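Local atomic coordinates of probable acetyltransferase (Thermus thermophilus, PDB entry 3EXN), a protein that binds acetyl-coenzyme A and probably transfers its acetyl group to an acceptor substrate, as other GCN5-related N-acetyltransferases do. Residues Arg62-Leu67 / Val74-Ala79; Tyr124-Gly129 / Pro151-Tyr156. One frame throughout, in Å; residues are numbered along the deposited sequence.

How the interactions relate
Both interactions are antiparallel pairings within one mixed sheet of the GNAT fold, with centres 18 Å apart and nearest atoms about 7 Å apart, so they do not touch. Interaction 1 lies near the centre of the chain and joins neighbours in sequence, strands 62-69 and 72-81, in a hairpin with helices over both faces; a salt bridge to a buried aspartate and aliphatic packing accompany its backbone ladder. Interaction 2 sits farther out and is only partly buried. It pairs strands 122-128 and 153-159, separated by a helix and a strand, and relies on aromatic packing and a bridging water. Of the two, interaction 2 holds residues of the acetyl-CoA pocket.

Interaction 1. Residues Arg62-Leu67 / Val74-Ala79; sequences RRAFLL and VGYLDA
Arg62 meets Asp78 side-on across the antiparallel β-hairpin of strands 62-69 and 72-81, part of the GNAT sheet. Arg62 NE donates to Asp78 OD1 at 2.8 Å, and Arg62 NH1 donates to Asp78 OD2 at 2.8 Å. Each oxygen uses its syn lone pair, and the guanidinium and carboxylate planes are 24° apart, nearly coplanar. Arginine suits this place because its long chain can fold back to the partner strand; the bend at chi2 (-78°) turns CD, the first step of that return. Tyr76 adds a third grip. Its CG is anti to the backbone N (chi1 -180°), and at the far end of the ring Tyr76 OH donates to Asp78 OD2 at 2.8 Å, from above the carboxylate plane. OD2 thus accepts two bonds, which fixes the rotation of a buried acid. Ala64 is small enough to sit beside this group, its CB 3.5 Å from Tyr76 OH.

Leu56 of helix 46-57 covers this polar cluster, while helix 22-30 packs on Leu66 and Tyr76. The opposite face is largely apolar between Phe65, Leu67, Leu77 and Ala79, with Arg63 at its end, its guanidinium leading away to Pro60 O. Phe65 and Leu77 lie side by side and point the same way, with Leu77 CD2 at the edge of the ring, 3.8 Å from Phe65 CD2; Phe113 of helix 105-115 touches both.

Paired backbone bonds link Arg63 with Ala79 and Phe65 with Leu77. Toward the turn the ladder is interrupted by a classic β bulge, in which Val74 and Gly75 both face Leu67. Glycine, having no side chain, admits Leu67 closely: Leu67 CG rests 3.7 Å from Gly75 C. At the bulge, Leu67 O takes a nearly straight 2.7 Å bond from Val74 N and a weak one of 3.4 Å from Gly75 N.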
loop_
_atom_site.group_PDB
_atom_site.type_symbol
_atom_site.label_atom_id
_atom_site.label_comp_id
_atom_site.label_asym_id
_atom_site.label_seq_id
_atom_site.Cartn_x
_atom_site.Cartn_y
_atom_site.Cartn_z
ATOM N N ARG A 62 -2.730 3.566 12.233
ATOM C CA ARG A 62 -2.857 3.130 10.842
ATOM C C ARG A 62 -2.996 4.377 9.982
ATOM O O ARG A 62 -3.656 5.362 10.359
ATOM C CB ARG A 62 -4.086 2.216 10.616
ATOM C CG ARG A 62 -3.928 0.763 11.085
ATOM C CD ARG A 62 -3.101 -0.179 10.162
ATOM N NE ARG A 62 -3.823 -0.698 8.965
ATOM C CZ ARG A 62 -4.672 -1.715 8.952
ATOM N NH1 ARG A 62 -5.216 -2.099 7.798
ATOM N NH2 ARG A 62 -4.980 -2.388 10.075
ATOM N N ARG A 63 -2.320 4.344 8.832
ATOM C CA ARG A 63 -2.404 5.398 7.840
ATOM C C ARG A 63 -2.730 4.752 6.503
ATOM O O ARG A 63 -1.827 4.196 5.833
ATOM C CB ARG A 63 -1.113 6.183 7.743
ATOM C CG ARG A 63 -0.784 7.040 8.999
ATOM C CD ARG A 63 -1.728 8.225 9.227
ATOM N NE ARG A 63 -1.369 8.974 10.465
ATOM C CZ ARG A 63 -1.730 8.623 11.703
ATOM N NH1 ARG A 63 -1.355 9.381 12.753
ATOM N NH2 ARG A 63 -2.410 7.491 11.919
ATOM N N ALA A 64 -4.011 4.760 6.159
ATOM C CA ALA A 64 -4.471 4.104 4.945
ATOM C C ALA A 64 -5.248 5.079 4.074
ATOM O O ALA A 64 -6.024 5.906 4.605
ATOM C CB ALA A 64 -5.345 2.836 5.281
ATOM N N PHE A 65 -5.031 4.965 2.758
ATOM C CA PHE A 65 -5.541 5.932 1.779
ATOM C C PHE A 65 -6.054 5.254 0.536
ATOM O O PHE A 65 -5.387 4.352 -0.015
ATOM C CB PHE A 65 -4.413 6.869 1.332
ATOM C CG PHE A 65 -3.693 7.517 2.451
ATOM C CD1 PHE A 65 -4.096 8.775 2.941
ATOM C CD2 PHE A 65 -2.613 6.863 3.036
ATOM C CE1 PHE A 65 -3.407 9.379 4.002
ATOM C CE2 PHE A 65 -1.925 7.455 4.099
ATOM C CZ PHE A 65 -2.346 8.704 4.599
ATOM N N LEU A 66 -7.211 5.702 0.042
ATOM C CA LEU A 66 -7.512 5.527 -1.366
ATOM C C LEU A 66 -6.711 6.533 -2.223
ATOM O O LEU A 66 -6.554 7.699 -1.840
ATOM C CB LEU A 66 -9.005 5.693 -1.622
ATOM C CG LEU A 66 -9.855 4.440 -1.595
ATOM C CD1 LEU A 66 -11.299 4.922 -1.714
ATOM C CD2 LEU A 66 -9.536 3.420 -2.727
ATOM N N LEU A 67 -6.204 6.079 -3.359
ATOM C CA LEU A 67 -5.391 6.894 -4.292
ATOM C C LEU A 67 -6.249 7.326 -5.443
ATOM O O LEU A 67 -6.878 6.494 -6.100
ATOM C CB LEU A 67 -4.131 6.128 -4.730
ATOM C CG LEU A 67 -3.270 5.523 -3.623
ATOM C CD1 LEU A 67 -2.063 4.776 -4.215
ATOM C CD2 LEU A 67 -2.798 6.564 -2.631
ATOM N N VAL A 74 -7.715 4.806 -8.051
ATOM C CA VAL A 74 -6.733 4.111 -8.862
ATOM C C VAL A 74 -5.692 3.360 -8.032
ATOM O O VAL A 74 -4.744 2.808 -8.571
ATOM C CB VAL A 74 -5.963 5.074 -9.856
ATOM C CG1 VAL A 74 -6.931 5.764 -10.797
ATOM C CG2 VAL A 74 -5.119 6.101 -9.090
ATOM N N GLY A 75 -5.912 3.269 -6.735
ATOM C CA GLY A 75 -5.010 2.458 -5.905
ATOM C C GLY A 75 -5.315 2.603 -4.441
ATOM O O GLY A 75 -6.310 3.244 -4.048
ATOM N N TYR A 76 -4.421 2.038 -3.631
ATOM C CA TYR A 76 -4.609 1.923 -2.187
ATOM C C TYR A 76 -3.233 1.853 -1.539
ATOM O O TYR A 76 -2.349 1.191 -2.069
ATOM C CB TYR A 76 -5.406 0.671 -1.858
ATOM C CG TYR A 76 -5.654 0.467 -0.395
ATOM C CD1 TYR A 76 -6.455 1.351 0.324
ATOM C CD2 TYR A 76 -5.116 -0.645 0.280
ATOM C CE1 TYR A 76 -6.712 1.163 1.698
ATOM C CE2 TYR A 76 -5.365 -0.837 1.635
ATOM C CZ TYR A 76 -6.161 0.084 2.350
ATOM O OH TYR A 76 -6.394 -0.125 3.706
ATOM N N LEU A 77 -3.044 2.538 -0.412
ATOM C CA LEU A 77 -1.783 2.539 0.324
ATOM C C LEU A 77 -2.120 2.356 1.809
ATOM O O LEU A 77 -2.995 3.036 2.329
ATOM C CB LEU A 77 -0.982 3.831 0.074
ATOM C CG LEU A 77 0.400 4.049 0.747
ATOM C CD1 LEU A 77 1.279 5.011 -0.070
ATOM C CD2 LEU A 77 0.251 4.542 2.230
ATOM N N ASP A 78 -1.436 1.416 2.472
ATOM C CA ASP A 78 -1.782 1.063 3.889
ATOM C C ASP A 78 -0.480 0.934 4.619
ATOM O O ASP A 78 0.356 0.138 4.222
ATOM C CB ASP A 78 -2.607 -0.261 3.933
ATOM C CG ASP A 78 -3.316 -0.520 5.284
ATOM O OD1 ASP A 78 -2.843 -0.063 6.371
ATOM O OD2 ASP A 78 -4.361 -1.209 5.268
ATOM N N ALA A 79 -0.309 1.727 5.660
ATOM C CA ALA A 79 0.881 1.707 6.520
ATOM C C ALA A 79 0.491 1.758 8.007
ATOM O O ALA A 79 -0.636 2.131 8.386
ATOM C CB ALA A 79 1.791 2.858 6.136
#

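Interaction 2. Residues Tyr124-Gly129 / Pro151-Tyr156; sequences YAVVYG and PTLTWY. With ACO (acetyl coenzyme *a), chain C.
Val127 and Thr154 form an antiparallel hydrogen-bonded pair at the middle of this contact, Val127 N reaching Thr154 O at 2.9 Å in a nearly straight bond, with the return bond running from Thr154 N to Val127 O. Ala125 and Tyr156 repeat the pattern, Ala125 N lying 2.9 Å from Tyr156 O. Where strand 122-128 ends, a water adds to the pairing. It accepts from Thr154 OG1 and donates to Val127 O and to Gly129 O, the last at 2.6 Å, so the threonine hydroxyl is linked through the water to two carbonyls of the other segment. Gly129 N also points at Thr152 O, but the modelled bond is too short for its length to be trusted. Gly129 itself has a positive phi, a backbone shape that favours glycine.

On one face, Val126 sits squarely over Trp155: Val126 CB is 3.8 Å from the centroid of the six-membered ring and 2° off its normal, a CH-pi contact. A branched valine and a broad indole suit each other here, because the CB-H bond can point into the ring face. Tyr124 crosses the indole at about a right angle, with Tyr124 CD1 4.2 Å from Trp155 CE3. Thr90 of strand 89-96 touches both aromatics.

The other face carries Ala125, Val127, Thr154 and Tyr156. Val127 CG2, placed beside the backbone N, comes within 3.8 Å of Tyr156 CE2, and Phe138, Lys135 and Gln139 of helix 132-140 pack on Ala125, Val127 and Tyr156.

Strand 122-128 also borders acetyl-CoA: Val126 O lies 3.1 Å from the acetyl CH3, and Val127 CA 3.9 Å from the thioester sulphur S1P. Leu94 and Ile96 of strand 89-96 bond the cofactor too, consistent with the splayed pair of parallel strands that holds acetyl-CoA in the GNAT fold.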
loop_
_atom_site.group_PDB
_atom_site.type_symbol
_atom_site.label_atom_id
_atom_site.label_comp_id
_atom_site.label_asym_id
_atom_site.label_seq_id
_atom_site.Cartn_x
_atom_site.Cartn_y
_atom_site.Cartn_z
ATOM N N TYR A 124 9.821 0.918 6.670
ATOM C CA TYR A 124 9.986 -0.460 6.226
ATOM C C TYR A 124 8.901 -0.729 5.205
ATOM O O TYR A 124 7.922 -0.009 5.201
ATOM C CB TYR A 124 9.803 -1.422 7.393
ATOM C CG TYR A 124 10.996 -1.465 8.389
ATOM C CD1 TYR A 124 11.976 -2.458 8.300
ATOM C CD2 TYR A 124 11.115 -0.524 9.418
ATOM C CE1 TYR A 124 13.064 -2.510 9.228
ATOM C CE2 TYR A 124 12.197 -0.561 10.321
ATOM C CZ TYR A 124 13.162 -1.562 10.211
ATOM O OH TYR A 124 14.230 -1.618 11.119
ATOM N N ALA A 125 9.121 -1.760 4.396
ATOM C CA ALA A 125 8.138 -2.324 3.433
ATOM C C ALA A 125 8.239 -3.850 3.550
ATOM O O ALA A 125 9.350 -4.392 3.589
ATOM C CB ALA A 125 8.490 -1.862 2.038
ATOM N N VAL A 126 7.077 -4.538 3.628
ATOM C CA VAL A 126 7.019 -6.009 3.745
ATOM C C VAL A 126 6.345 -6.565 2.496
ATOM O O VAL A 126 5.261 -6.113 2.140
ATOM C CB VAL A 126 6.343 -6.514 5.006
ATOM C CG1 VAL A 126 4.923 -5.885 5.207
ATOM C CG2 VAL A 126 6.326 -8.080 5.010
ATOM N N VAL A 127 7.046 -7.470 1.798
ATOM C CA VAL A 127 6.560 -8.028 0.547
ATOM C C VAL A 127 6.087 -9.458 0.800
ATOM O O VAL A 127 6.786 -10.226 1.453
ATOM C CB VAL A 127 7.633 -8.030 -0.542
ATOM C CG1 VAL A 127 7.055 -8.676 -1.832
ATOM C CG2 VAL A 127 8.161 -6.601 -0.785
ATOM N N TYR A 128 4.885 -9.796 0.280
ATOM C CA TYR A 128 4.250 -11.072 0.566
ATOM C C TYR A 128 4.392 -11.987 -0.631
ATOM O O TYR A 128 4.104 -11.590 -1.773
ATOM C CB TYR A 128 2.761 -10.857 0.872
ATOM C CG TYR A 128 2.551 -10.086 2.173
ATOM C CD1 TYR A 128 2.475 -10.761 3.377
ATOM C CD2 TYR A 128 2.469 -8.687 2.197
ATOM C CE1 TYR A 128 2.297 -10.082 4.590
ATOM C CE2 TYR A 128 2.289 -7.986 3.419
ATOM C CZ TYR A 128 2.199 -8.709 4.606
ATOM O OH TYR A 128 2.017 -8.088 5.832
ATOM N N GLY A 129 4.858 -13.189 -0.366
ATOM C CA GLY A 129 4.995 -14.222 -1.399
ATOM C C GLY A 129 6.130 -14.035 -2.392
ATOM O O GLY A 129 7.010 -13.175 -2.229
ATOM N N PRO A 151 9.001 -18.276 4.819
ATOM C CA PRO A 151 8.736 -18.585 3.396
ATOM C C PRO A 151 7.903 -17.539 2.634
ATOM O O PRO A 151 8.154 -17.285 1.448
ATOM C CB PRO A 151 7.961 -19.901 3.454
ATOM C CG PRO A 151 8.139 -20.422 4.843
ATOM C CD PRO A 151 8.417 -19.274 5.728
ATOM N N THR A 152 6.927 -16.956 3.324
ATOM C CA THR A 152 5.893 -16.114 2.717
ATOM C C THR A 152 6.204 -14.586 2.693
ATOM O O THR A 152 5.570 -13.842 1.941
ATOM C CB THR A 152 4.544 -16.358 3.456
ATOM O OG1 THR A 152 4.615 -15.838 4.797
ATOM C CG2 THR A 152 4.227 -17.871 3.534
ATOM N N LEU A 153 7.189 -14.149 3.483
ATOM C CA LEU A 153 7.455 -12.710 3.741
ATOM C C LEU A 153 8.905 -12.278 3.488
ATOM O O LEU A 153 9.811 -13.050 3.749
ATOM C CB LEU A 153 7.171 -12.382 5.226
ATOM C CG LEU A 153 5.757 -12.302 5.766
ATOM C CD1 LEU A 153 5.778 -11.817 7.209
ATOM C CD2 LEU A 153 4.978 -11.327 4.904
ATOM N N THR A 154 9.104 -11.050 3.003
ATOM C CA THR A 154 10.460 -10.440 2.892
ATOM C C THR A 154 10.435 -8.994 3.324
ATOM O O THR A 154 9.546 -8.259 2.917
ATOM C CB THR A 154 11.042 -10.470 1.453
ATOM O OG1 THR A 154 10.907 -11.780 0.915
ATOM C CG2 THR A 154 12.549 -10.068 1.461
ATOM N N TRP A 155 11.427 -8.586 4.127
ATOM C CA TRP A 155 11.482 -7.237 4.690
ATOM C C TRP A 155 12.572 -6.371 4.035
ATOM O O TRP A 155 13.682 -6.842 3.796
ATOM C CB TRP A 155 11.738 -7.308 6.194
ATOM C CG TRP A 155 10.549 -7.801 6.952
ATOM C CD1 TRP A 155 10.178 -9.106 7.153
ATOM C CD2 TRP A 155 9.545 -7.004 7.549
ATOM N NE1 TRP A 155 9.010 -9.160 7.859
ATOM C CE2 TRP A 155 8.603 -7.883 8.129
ATOM C CE3 TRP A 155 9.352 -5.625 7.671
ATOM C CZ2 TRP A 155 7.485 -7.430 8.799
ATOM C CZ3 TRP A 155 8.250 -5.171 8.349
ATOM C CH2 TRP A 155 7.323 -6.074 8.908
ATOM N N TYR A 156 12.212 -5.101 3.822
ATOM C CA TYR A 156 13.078 -4.043 3.247
ATOM C C TYR A 156 12.936 -2.747 4.062
ATOM O O TYR A 156 11.918 -2.531 4.717
ATOM C CB TYR A 156 12.634 -3.762 1.817
ATOM C CG TYR A 156 12.776 -4.926 0.892
ATOM C CD1 TYR A 156 13.907 -5.082 0.087
ATOM C CD2 TYR A 156 11.750 -5.887 0.796
ATOM C CE1 TYR A 156 14.047 -6.186 -0.769
ATOM C CE2 TYR A 156 11.887 -6.990 -0.046
ATOM C CZ TYR A 156 13.050 -7.138 -0.821
ATOM O OH TYR A 156 13.185 -8.217 -1.683
HETATM O O5B ACO C . 7.601 2.502 -11.254
HETATM P P1A ACO C . 6.023 2.988 -11.249
HETATM O O1A ACO C . 5.565 3.103 -12.703
HETATM O O2A ACO C . 5.874 4.067 -10.188
HETATM O O3A ACO C . 5.358 1.638 -10.625
HETATM P P2A ACO C . 3.789 1.397 -10.483
HETATM O O4A ACO C . 3.470 0.258 -11.457
HETATM O O5A ACO C . 2.995 2.666 -10.678
HETATM O O6A ACO C . 3.781 0.875 -8.920
HETATM C CBP ACO C . 3.589 -1.317 -7.793
HETATM C CCP ACO C . 4.511 -0.273 -8.449
HETATM C CDP ACO C . 3.010 -0.638 -6.565
HETATM C CEP ACO C . 4.365 -2.551 -7.340
HETATM C CAP ACO C . 2.461 -1.724 -8.779
HETATM O OAP ACO C . 3.014 -2.367 -9.958
HETATM C C9P ACO C . 1.465 -2.706 -8.192
HETATM O O9P ACO C . 0.443 -2.330 -7.638
HETATM N N8P ACO C . 1.748 -3.998 -8.338
HETATM C C7P ACO C . 0.837 -5.075 -7.904
HETATM C C6P ACO C . 0.577 -5.099 -6.399
HETATM C C5P ACO C . 1.877 -5.236 -5.620
HETATM O O5P ACO C . 2.773 -6.037 -5.963
HETATM N N4P ACO C . 1.984 -4.429 -4.552
HETATM C C3P ACO C . 3.151 -4.457 -3.700
HETATM C C2P ACO C . 2.980 -5.427 -2.556
HETATM S S1P ACO C . 4.393 -5.439 -1.444
HETATM C C ACO C . 3.982 -4.034 -0.593
HETATM O O ACO C . 2.988 -3.433 -0.906
HETATM C CH3 ACO C . 4.854 -3.540 0.546
HETATM O O HOH W 1 8.201 -12.122 -0.179
#